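Local coordinates for fatty acid-binding protein homolog (Ascaris suum, PDB 6I8X) that binds fatty acids within a beta-barrel and may sequester potentially toxic lipids or help maintain the impermeable lipid layer of the eggshell, at residues E23-Y28 against Q40-A45; E120-R125 against M133-K138. All coordinates share one frame; numbering follows the deposited sequence.

Contact 1: residues E23-Y28 against Q40-A45. With VCA (vaccenic acid), chain C.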
loop_
_atom_site.group_PDB
_atom_site.type_symbol
_atom_site.label_atom_id
_atom_site.label_comp_id
_atom_site.label_asym_id
_atom_site.label_seq_id
_atom_site.Cartn_x
_atom_site.Cartn_y
_atom_site.Cartn_z
ATOM N N GLU A 23 2.908 0.663 15.298
ATOM C CA GLU A 23 3.374 -0.214 16.372
ATOM C C GLU A 23 4.484 -1.043 15.796
ATOM O O GLU A 23 4.290 -1.635 14.729
ATOM C CB GLU A 23 2.250 -1.185 16.784
ATOM C CG GLU A 23 1.171 -0.619 17.694
ATOM C CD GLU A 23 -0.117 -1.435 17.778
ATOM O OE1 GLU A 23 -1.130 -0.876 18.258
ATOM O OE2 GLU A 23 -0.127 -2.612 17.343
ATOM N N ASN A 24 5.648 -1.096 16.484
ATOM C CA ASN A 24 6.798 -1.921 16.100
ATOM C C ASN A 24 7.369 -1.627 14.693
ATOM O O ASN A 24 7.977 -2.515 14.081
ATOM C CB ASN A 24 6.432 -3.432 16.246
ATOM C CG ASN A 24 7.629 -4.310 16.574
ATOM O OD1 ASN A 24 8.556 -3.908 17.300
ATOM N ND2 ASN A 24 7.679 -5.490 15.979
ATOM N N PHE A 25 7.190 -0.396 14.173
ATOM C CA PHE A 25 7.714 -0.082 12.827
ATOM C C PHE A 25 9.247 -0.093 12.773
ATOM O O PHE A 25 9.808 -0.540 11.781
ATOM C CB PHE A 25 7.121 1.227 12.250
ATOM C CG PHE A 25 7.329 1.451 10.763
ATOM C CD1 PHE A 25 7.149 0.410 9.848
ATOM C CD2 PHE A 25 7.627 2.720 10.265
ATOM C CE1 PHE A 25 7.327 0.623 8.475
ATOM C CE2 PHE A 25 7.791 2.935 8.890
ATOM C CZ PHE A 25 7.628 1.890 8.006
ATOM N N ASP A 26 9.913 0.325 13.850
ATOM C CA ASP A 26 11.379 0.351 13.932
ATOM C C ASP A 26 12.030 -1.038 13.808
ATOM O O ASP A 26 12.970 -1.192 13.032
ATOM C CB ASP A 26 11.866 1.035 15.211
ATOM C CG ASP A 26 13.363 1.211 15.211
ATOM O OD1 ASP A 26 13.829 2.198 14.634
ATOM O OD2 ASP A 26 14.079 0.311 15.750
ATOM N N GLU A 27 11.573 -2.020 14.583
ATOM C CA GLU A 27 12.150 -3.364 14.503
ATOM C C GLU A 27 11.902 -3.993 13.132
ATOM O O GLU A 27 12.757 -4.729 12.632
ATOM C CB GLU A 27 11.672 -4.268 15.663
ATOM C CG GLU A 27 12.644 -5.395 16.029
ATOM C CD GLU A 27 14.100 -5.058 16.335
ATOM O OE1 GLU A 27 14.383 -3.936 16.818
ATOM O OE2 GLU A 27 14.962 -5.939 16.106
ATOM N N TYR A 28 10.746 -3.674 12.514
ATOM C CA TYR A 28 10.395 -4.137 11.175
ATOM C C TYR A 28 11.385 -3.588 10.161
ATOM O O TYR A 28 11.839 -4.341 9.316
ATOM C CB TYR A 28 8.954 -3.729 10.780
ATOM C CG TYR A 28 8.704 -3.884 9.291
ATOM C CD1 TYR A 28 8.393 -5.128 8.739
ATOM C CD2 TYR A 28 8.879 -2.812 8.421
ATOM C CE1 TYR A 28 8.186 -5.278 7.367
ATOM C CE2 TYR A 28 8.719 -2.962 7.043
ATOM C CZ TYR A 28 8.347 -4.192 6.525
ATOM O OH TYR A 28 8.151 -4.323 5.178
ATOM N N GLN A 40 14.964 6.492 10.939
ATOM C CA GLN A 40 14.368 7.696 11.532
ATOM C C GLN A 40 13.563 8.465 10.527
ATOM O O GLN A 40 12.455 8.866 10.858
ATOM C CB GLN A 40 15.421 8.649 12.165
ATOM C CG GLN A 40 16.342 8.058 13.222
ATOM C CD GLN A 40 15.696 7.064 14.171
ATOM O OE1 GLN A 40 15.898 5.834 14.069
ATOM N NE2 GLN A 40 14.889 7.564 15.094
ATOM N N VAL A 41 14.107 8.656 9.299
ATOM C CA VAL A 41 13.474 9.468 8.248
ATOM C C VAL A 41 12.301 8.717 7.657
ATOM O O VAL A 41 11.269 9.338 7.387
ATOM C CB VAL A 41 14.445 10.078 7.167
ATOM C CG1 VAL A 41 15.461 11.024 7.808
ATOM C CG2 VAL A 41 15.158 9.014 6.328
ATOM N N ILE A 42 12.412 7.378 7.536
ATOM C CA ILE A 42 11.296 6.563 7.047
ATOM C C ILE A 42 10.120 6.549 8.040
ATOM O O ILE A 42 8.961 6.690 7.622
ATOM C CB ILE A 42 11.722 5.127 6.649
ATOM C CG1 ILE A 42 12.629 5.157 5.387
ATOM C CG2 ILE A 42 10.470 4.210 6.432
ATOM C CD1 ILE A 42 13.565 3.913 5.199
ATOM N N LYS A 43 10.415 6.341 9.334
ATOM C CA LYS A 43 9.362 6.176 10.342
ATOM C C LYS A 43 8.731 7.483 10.839
ATOM O O LYS A 43 7.619 7.454 11.367
ATOM C CB LYS A 43 9.841 5.295 11.524
ATOM C CG LYS A 43 10.594 5.989 12.644
ATOM C CD LYS A 43 11.295 4.937 13.539
ATOM C CE LYS A 43 11.866 5.554 14.790
ATOM N NZ LYS A 43 12.720 4.601 15.540
ATOM N N LEU A 44 9.391 8.607 10.677
ATOM C CA LEU A 44 8.772 9.817 11.172
ATOM C C LEU A 44 8.247 10.709 10.035
ATOM O O LEU A 44 7.746 11.798 10.284
ATOM C CB LEU A 44 9.707 10.539 12.161
ATOM C CG LEU A 44 9.807 9.801 13.537
ATOM C CD1 LEU A 44 11.125 10.081 14.241
ATOM C CD2 LEU A 44 8.603 10.101 14.446
ATOM N N ALA A 45 8.222 10.182 8.803
ATOM C CA ALA A 45 7.654 10.930 7.690
ATOM C C ALA A 45 6.125 10.839 7.645
ATOM O O ALA A 45 5.553 9.772 7.929
ATOM C CB ALA A 45 8.213 10.424 6.391
HETATM O O2 VCA C . 3.591 2.709 2.372
HETATM C C1 VCA C . 3.991 3.485 3.355
HETATM O O1 VCA C . 3.227 4.101 4.059
HETATM C C2 VCA C . 5.481 3.536 3.539
HETATM C C3 VCA C . 6.044 4.901 3.922
HETATM C C4 VCA C . 7.550 4.982 3.729
HETATM C C5 VCA C . 8.199 6.258 4.225
HETATM C C6 VCA C . 8.248 7.365 3.192
HETATM C C7 VCA C . 8.718 8.685 3.771
HETATM C C8 VCA C . 10.218 8.877 3.934
HETATM C C9 VCA C . 10.932 9.331 2.676
HETATM C C10 VCA C . 12.454 9.388 2.844
HETATM C C11 VCA C . 13.209 9.131 1.575
HETATM C C12 VCA C . 13.300 7.970 0.949
HETATM C C13 VCA C . 12.659 6.681 1.376
HETATM C C14 VCA C . 13.149 5.462 0.595
HETATM C C15 VCA C . 12.630 4.133 1.125
HETATM C C16 VCA C . 11.114 3.983 1.151
HETATM C C17 VCA C . 10.650 2.613 1.610
HETATM C C18 VCA C . 9.198 2.346 1.317
#

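Contact 2: residues E120-R125 against M133-K138. With EDO (1,2-ethanediol), chain H.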
loop_
_atom_site.group_PDB
_atom_site.type_symbol
_atom_site.label_atom_id
_atom_site.label_comp_id
_atom_site.label_asym_id
_atom_site.label_seq_id
_atom_site.Cartn_x
_atom_site.Cartn_y
_atom_site.Cartn_z
ATOM N N GLU A 120 7.373 -8.877 -1.445
ATOM C CA GLU A 120 6.726 -8.511 -0.197
ATOM C C GLU A 120 5.264 -8.089 -0.378
ATOM O O GLU A 120 4.961 -7.262 -1.241
ATOM C CB GLU A 120 7.528 -7.430 0.546
ATOM C CG GLU A 120 6.831 -6.995 1.823
ATOM C CD GLU A 120 7.652 -6.280 2.865
ATOM O OE1 GLU A 120 8.447 -5.392 2.489
ATOM O OE2 GLU A 120 7.430 -6.545 4.068
ATOM N N THR A 121 4.379 -8.631 0.484
ATOM C CA THR A 121 2.955 -8.317 0.520
ATOM C C THR A 121 2.572 -7.464 1.745
ATOM O O THR A 121 2.940 -7.801 2.882
ATOM C CB THR A 121 2.124 -9.610 0.413
ATOM O OG1 THR A 121 2.528 -10.322 -0.760
ATOM C CG2 THR A 121 0.607 -9.342 0.349
ATOM N N TYR A 122 1.806 -6.379 1.504
ATOM C CA TYR A 122 1.238 -5.506 2.552
ATOM C C TYR A 122 -0.266 -5.757 2.599
ATOM O O TYR A 122 -0.899 -5.916 1.563
ATOM C CB TYR A 122 1.501 -4.015 2.294
ATOM C CG TYR A 122 2.939 -3.697 1.976
ATOM C CD1 TYR A 122 3.948 -3.934 2.904
ATOM C CD2 TYR A 122 3.304 -3.209 0.726
ATOM C CE1 TYR A 122 5.282 -3.641 2.615
ATOM C CE2 TYR A 122 4.640 -2.949 0.411
ATOM C CZ TYR A 122 5.625 -3.153 1.364
ATOM O OH TYR A 122 6.937 -2.865 1.072
ATOM N N GLU A 123 -0.833 -5.773 3.798
ATOM C CA GLU A 123 -2.243 -6.042 4.026
ATOM C C GLU A 123 -2.945 -4.813 4.611
ATOM O O GLU A 123 -2.418 -4.188 5.524
ATOM C CB GLU A 123 -2.332 -7.241 4.966
ATOM C CG GLU A 123 -3.721 -7.653 5.410
ATOM C CD GLU A 123 -3.728 -8.725 6.487
ATOM O OE1 GLU A 123 -2.826 -9.596 6.479
ATOM O OE2 GLU A 123 -4.640 -8.689 7.344
ATOM N N TYR A 124 -4.133 -4.464 4.076
ATOM C CA TYR A 124 -4.919 -3.350 4.570
ATOM C C TYR A 124 -6.247 -3.830 5.069
ATOM O O TYR A 124 -6.913 -4.636 4.415
ATOM C CB TYR A 124 -5.156 -2.269 3.523
ATOM C CG TYR A 124 -3.923 -1.621 2.955
ATOM C CD1 TYR A 124 -3.438 -0.426 3.479
ATOM C CD2 TYR A 124 -3.325 -2.116 1.793
ATOM C CE1 TYR A 124 -2.384 0.254 2.876
ATOM C CE2 TYR A 124 -2.254 -1.454 1.194
ATOM C CZ TYR A 124 -1.785 -0.270 1.741
ATOM O OH TYR A 124 -0.752 0.412 1.146
ATOM N N ARG A 125 -6.656 -3.300 6.236
ATOM C CA ARG A 125 -7.924 -3.645 6.851
ATOM C C ARG A 125 -8.540 -2.405 7.414
ATOM O O ARG A 125 -7.834 -1.506 7.834
ATOM C CB ARG A 125 -7.724 -4.688 7.963
ATOM C CG ARG A 125 -7.289 -6.072 7.468
ATOM C CD ARG A 125 -7.232 -7.096 8.588
ATOM N NE ARG A 125 -8.566 -7.441 9.078
ATOM C CZ ARG A 125 -9.317 -8.422 8.589
ATOM N NH1 ARG A 125 -8.863 -9.188 7.605
ATOM N NH2 ARG A 125 -10.524 -8.651 9.089
ATOM N N MET A 133 -2.583 -0.865 8.073
ATOM C CA MET A 133 -1.660 -1.483 7.155
ATOM C C MET A 133 -0.749 -2.396 7.951
ATOM O O MET A 133 -0.059 -1.920 8.839
ATOM C CB MET A 133 -0.842 -0.444 6.405
ATOM C CG MET A 133 -0.020 -1.055 5.284
ATOM S SD MET A 133 1.124 0.191 4.706
ATOM C CE MET A 133 1.613 -0.497 3.190
ATOM N N LYS A 134 -0.721 -3.691 7.610
ATOM C CA LYS A 134 0.089 -4.704 8.283
ATOM C C LYS A 134 1.177 -5.243 7.365
ATOM O O LYS A 134 0.951 -5.501 6.178
ATOM C CB LYS A 134 -0.786 -5.870 8.809
ATOM C CG LYS A 134 -1.765 -5.461 9.898
ATOM C CD LYS A 134 -2.560 -6.656 10.427
ATOM C CE LYS A 134 -3.657 -6.274 11.408
ATOM N NZ LYS A 134 -3.126 -5.810 12.726
ATOM N N MET A 135 2.370 -5.428 7.942
ATOM C CA MET A 135 3.554 -5.929 7.246
ATOM C C MET A 135 4.304 -6.864 8.169
ATOM O O MET A 135 4.260 -6.696 9.389
ATOM C CB MET A 135 4.484 -4.773 6.845
ATOM C CG MET A 135 3.790 -3.676 6.125
ATOM S SD MET A 135 4.059 -2.096 6.883
ATOM C CE MET A 135 5.539 -1.564 5.993
ATOM N N SER A 136 5.034 -7.813 7.571
ATOM C CA SER A 136 5.825 -8.815 8.265
ATOM C C SER A 136 7.088 -9.147 7.487
ATOM O O SER A 136 7.015 -9.381 6.273
ATOM C CB SER A 136 4.998 -10.082 8.471
ATOM O OG SER A 136 5.516 -10.830 9.553
ATOM N N TRP A 137 8.246 -9.182 8.184
ATOM C CA TRP A 137 9.527 -9.560 7.573
ATOM C C TRP A 137 10.376 -10.330 8.556
ATOM O O TRP A 137 10.600 -9.849 9.665
ATOM C CB TRP A 137 10.283 -8.331 7.048
ATOM C CG TRP A 137 11.362 -8.668 6.061
ATOM C CD1 TRP A 137 12.705 -8.701 6.294
ATOM C CD2 TRP A 137 11.184 -9.014 4.680
ATOM N NE1 TRP A 137 13.377 -9.019 5.140
ATOM C CE2 TRP A 137 12.471 -9.204 4.128
ATOM C CE3 TRP A 137 10.059 -9.137 3.836
ATOM C CZ2 TRP A 137 12.667 -9.532 2.777
ATOM C CZ3 TRP A 137 10.254 -9.442 2.495
ATOM C CH2 TRP A 137 11.543 -9.644 1.976
ATOM N N LYS A 138 10.832 -11.550 8.172
ATOM C CA LYS A 138 11.668 -12.426 9.021
ATOM C C LYS A 138 11.067 -12.646 10.441
ATOM O O LYS A 138 11.805 -12.643 11.433
ATOM C CB LYS A 138 13.106 -11.877 9.125
ATOM C CG LYS A 138 13.861 -11.777 7.811
ATOM C CD LYS A 138 15.186 -11.053 8.022
ATOM C CE LYS A 138 16.107 -11.154 6.831
ATOM N NZ LYS A 138 17.409 -10.476 7.086
HETATM C C1 EDO H . 1.941 -9.538 6.303
HETATM O O1 EDO H . 1.046 -9.244 5.240
HETATM C C2 EDO H . 1.297 -9.179 7.672
HETATM O O2 EDO H . 0.001 -9.743 7.743
#

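Contact 1: residues E23-Y28 against Q40-A45
Phe25 and Lys43 mark the closest backbone approach between residues 23-28 and 40-45, their CA atoms 6.9 Å apart, where the start of helix 25-31 passes the end of helix 36-43. The two helices form the helix-turn-helix lid of the fatty acid-binding protein fold, laid over one end of the barrel. With CG anti to its backbone N (chi1 -166°), Phe25 reaches across the gap, and its side chain runs past that of Lys43 in the opposite direction. Ring atom CD2 of Phe25 comes within 3.6 Å of Lys43 CB, while the next ring carbon, CE2, lies 3.9 Å from Ile42 CG2. Phe25 also packs on Thr142 and Met135 of the barrel and makes a cation-pi contact with Arg144, a residue of the fatty acid pocket, tying the lid seam to the wall. At the more open edge, Lys43 starts from the crowded position between backbone N and carbonyl carbon (chi1 85°), then runs extended to Asp26. The resulting salt bridge joins Lys43 NZ to Asp26 OD1 at 2.8 Å; the ammonium stands 46° out of the carboxylate plane. Arg39 NE forms a second salt bridge to the same oxygen, so two cations grip it and would tend to keep Asp26 ionised. Ile42 carries the Phe25 contact on to the vaccenic acid. Its CG2 serves both partners, touching Phe25 and lying 3.8 Å from C5 of the lipid, while its CD1 is more loosely placed, 4.2 Å from C15 in the tail. Beyond the helix end the lid still lines the pocket: the methyl CB of Ala45 presses to 3.2 Å from C7 of the vaccenic acid.

Contact 2: residues E120-R125 against M133-K138
Glu123 and Lys134 form an antiparallel hydrogen-bonded pair in the hairpin of strands 119-127 and 130-137, part of the beta-barrel wall. Two backbone hydrogen bonds join them, Glu123 N to Lys134 O (3.0 Å) and Lys134 N to Glu123 O (2.7 Å). The relief lies on the face carrying Tyr122, Tyr124, Met133 and Met135. Met133, extended with CG anti to its backbone N (chi1 -171°), runs alongside Tyr124 in the same direction; its CG makes an off-centre CH-pi contact 4.1 Å from the ring centroid, and its sulfur an oblique Met-aromatic one. Its methyl CE then fills the notch between the two tyrosines, 3.6 Å from Tyr122 CB and 3.3 Å from Tyr124 OH, a hydroxyl hydrogen-bonded to Glu108. Met135 bulges against Tyr122 from the edge, its CG near the ring plane and tight at 3.2 Å from CD1, while its bent chain sets the sulfur obliquely to the ring in a second Met-aromatic contact. Across the other face, a 1,2-ethanediol sits beside Thr121, Glu123 and Ser136. Farther along, Glu120, its carboxylate held by Arg32 and Tyr28, slants past the CE3-CZ3 side of the Trp137 indole, with OE2 3.7 Å from CE3.

How the contacts relate
Contact 1 joins the two helices of the lid and contact 2 forms part of the barrel wall facing it; their centres lie 14 Å apart, yet their side chains meet directly. Tyr28 OH of the first helix probably hydrogen-bonds to Glu120 OE2 at 2.6 Å. Beside it, the Met135 CE methyl of the wall packs against both helix residues, 3.6 Å from Tyr28 CE2 and 3.8 Å from Phe25 CE1. Both contacts border the vaccenic acid: Val41, Ile42 and Ala45 from the lid, and Met133 from the wall, its side chain about 4 Å from the lipid at the nearest atoms. Tyr124 stands in the second shell, its OH bonded to Lys49, which itself hydrogen-bonds the lipid.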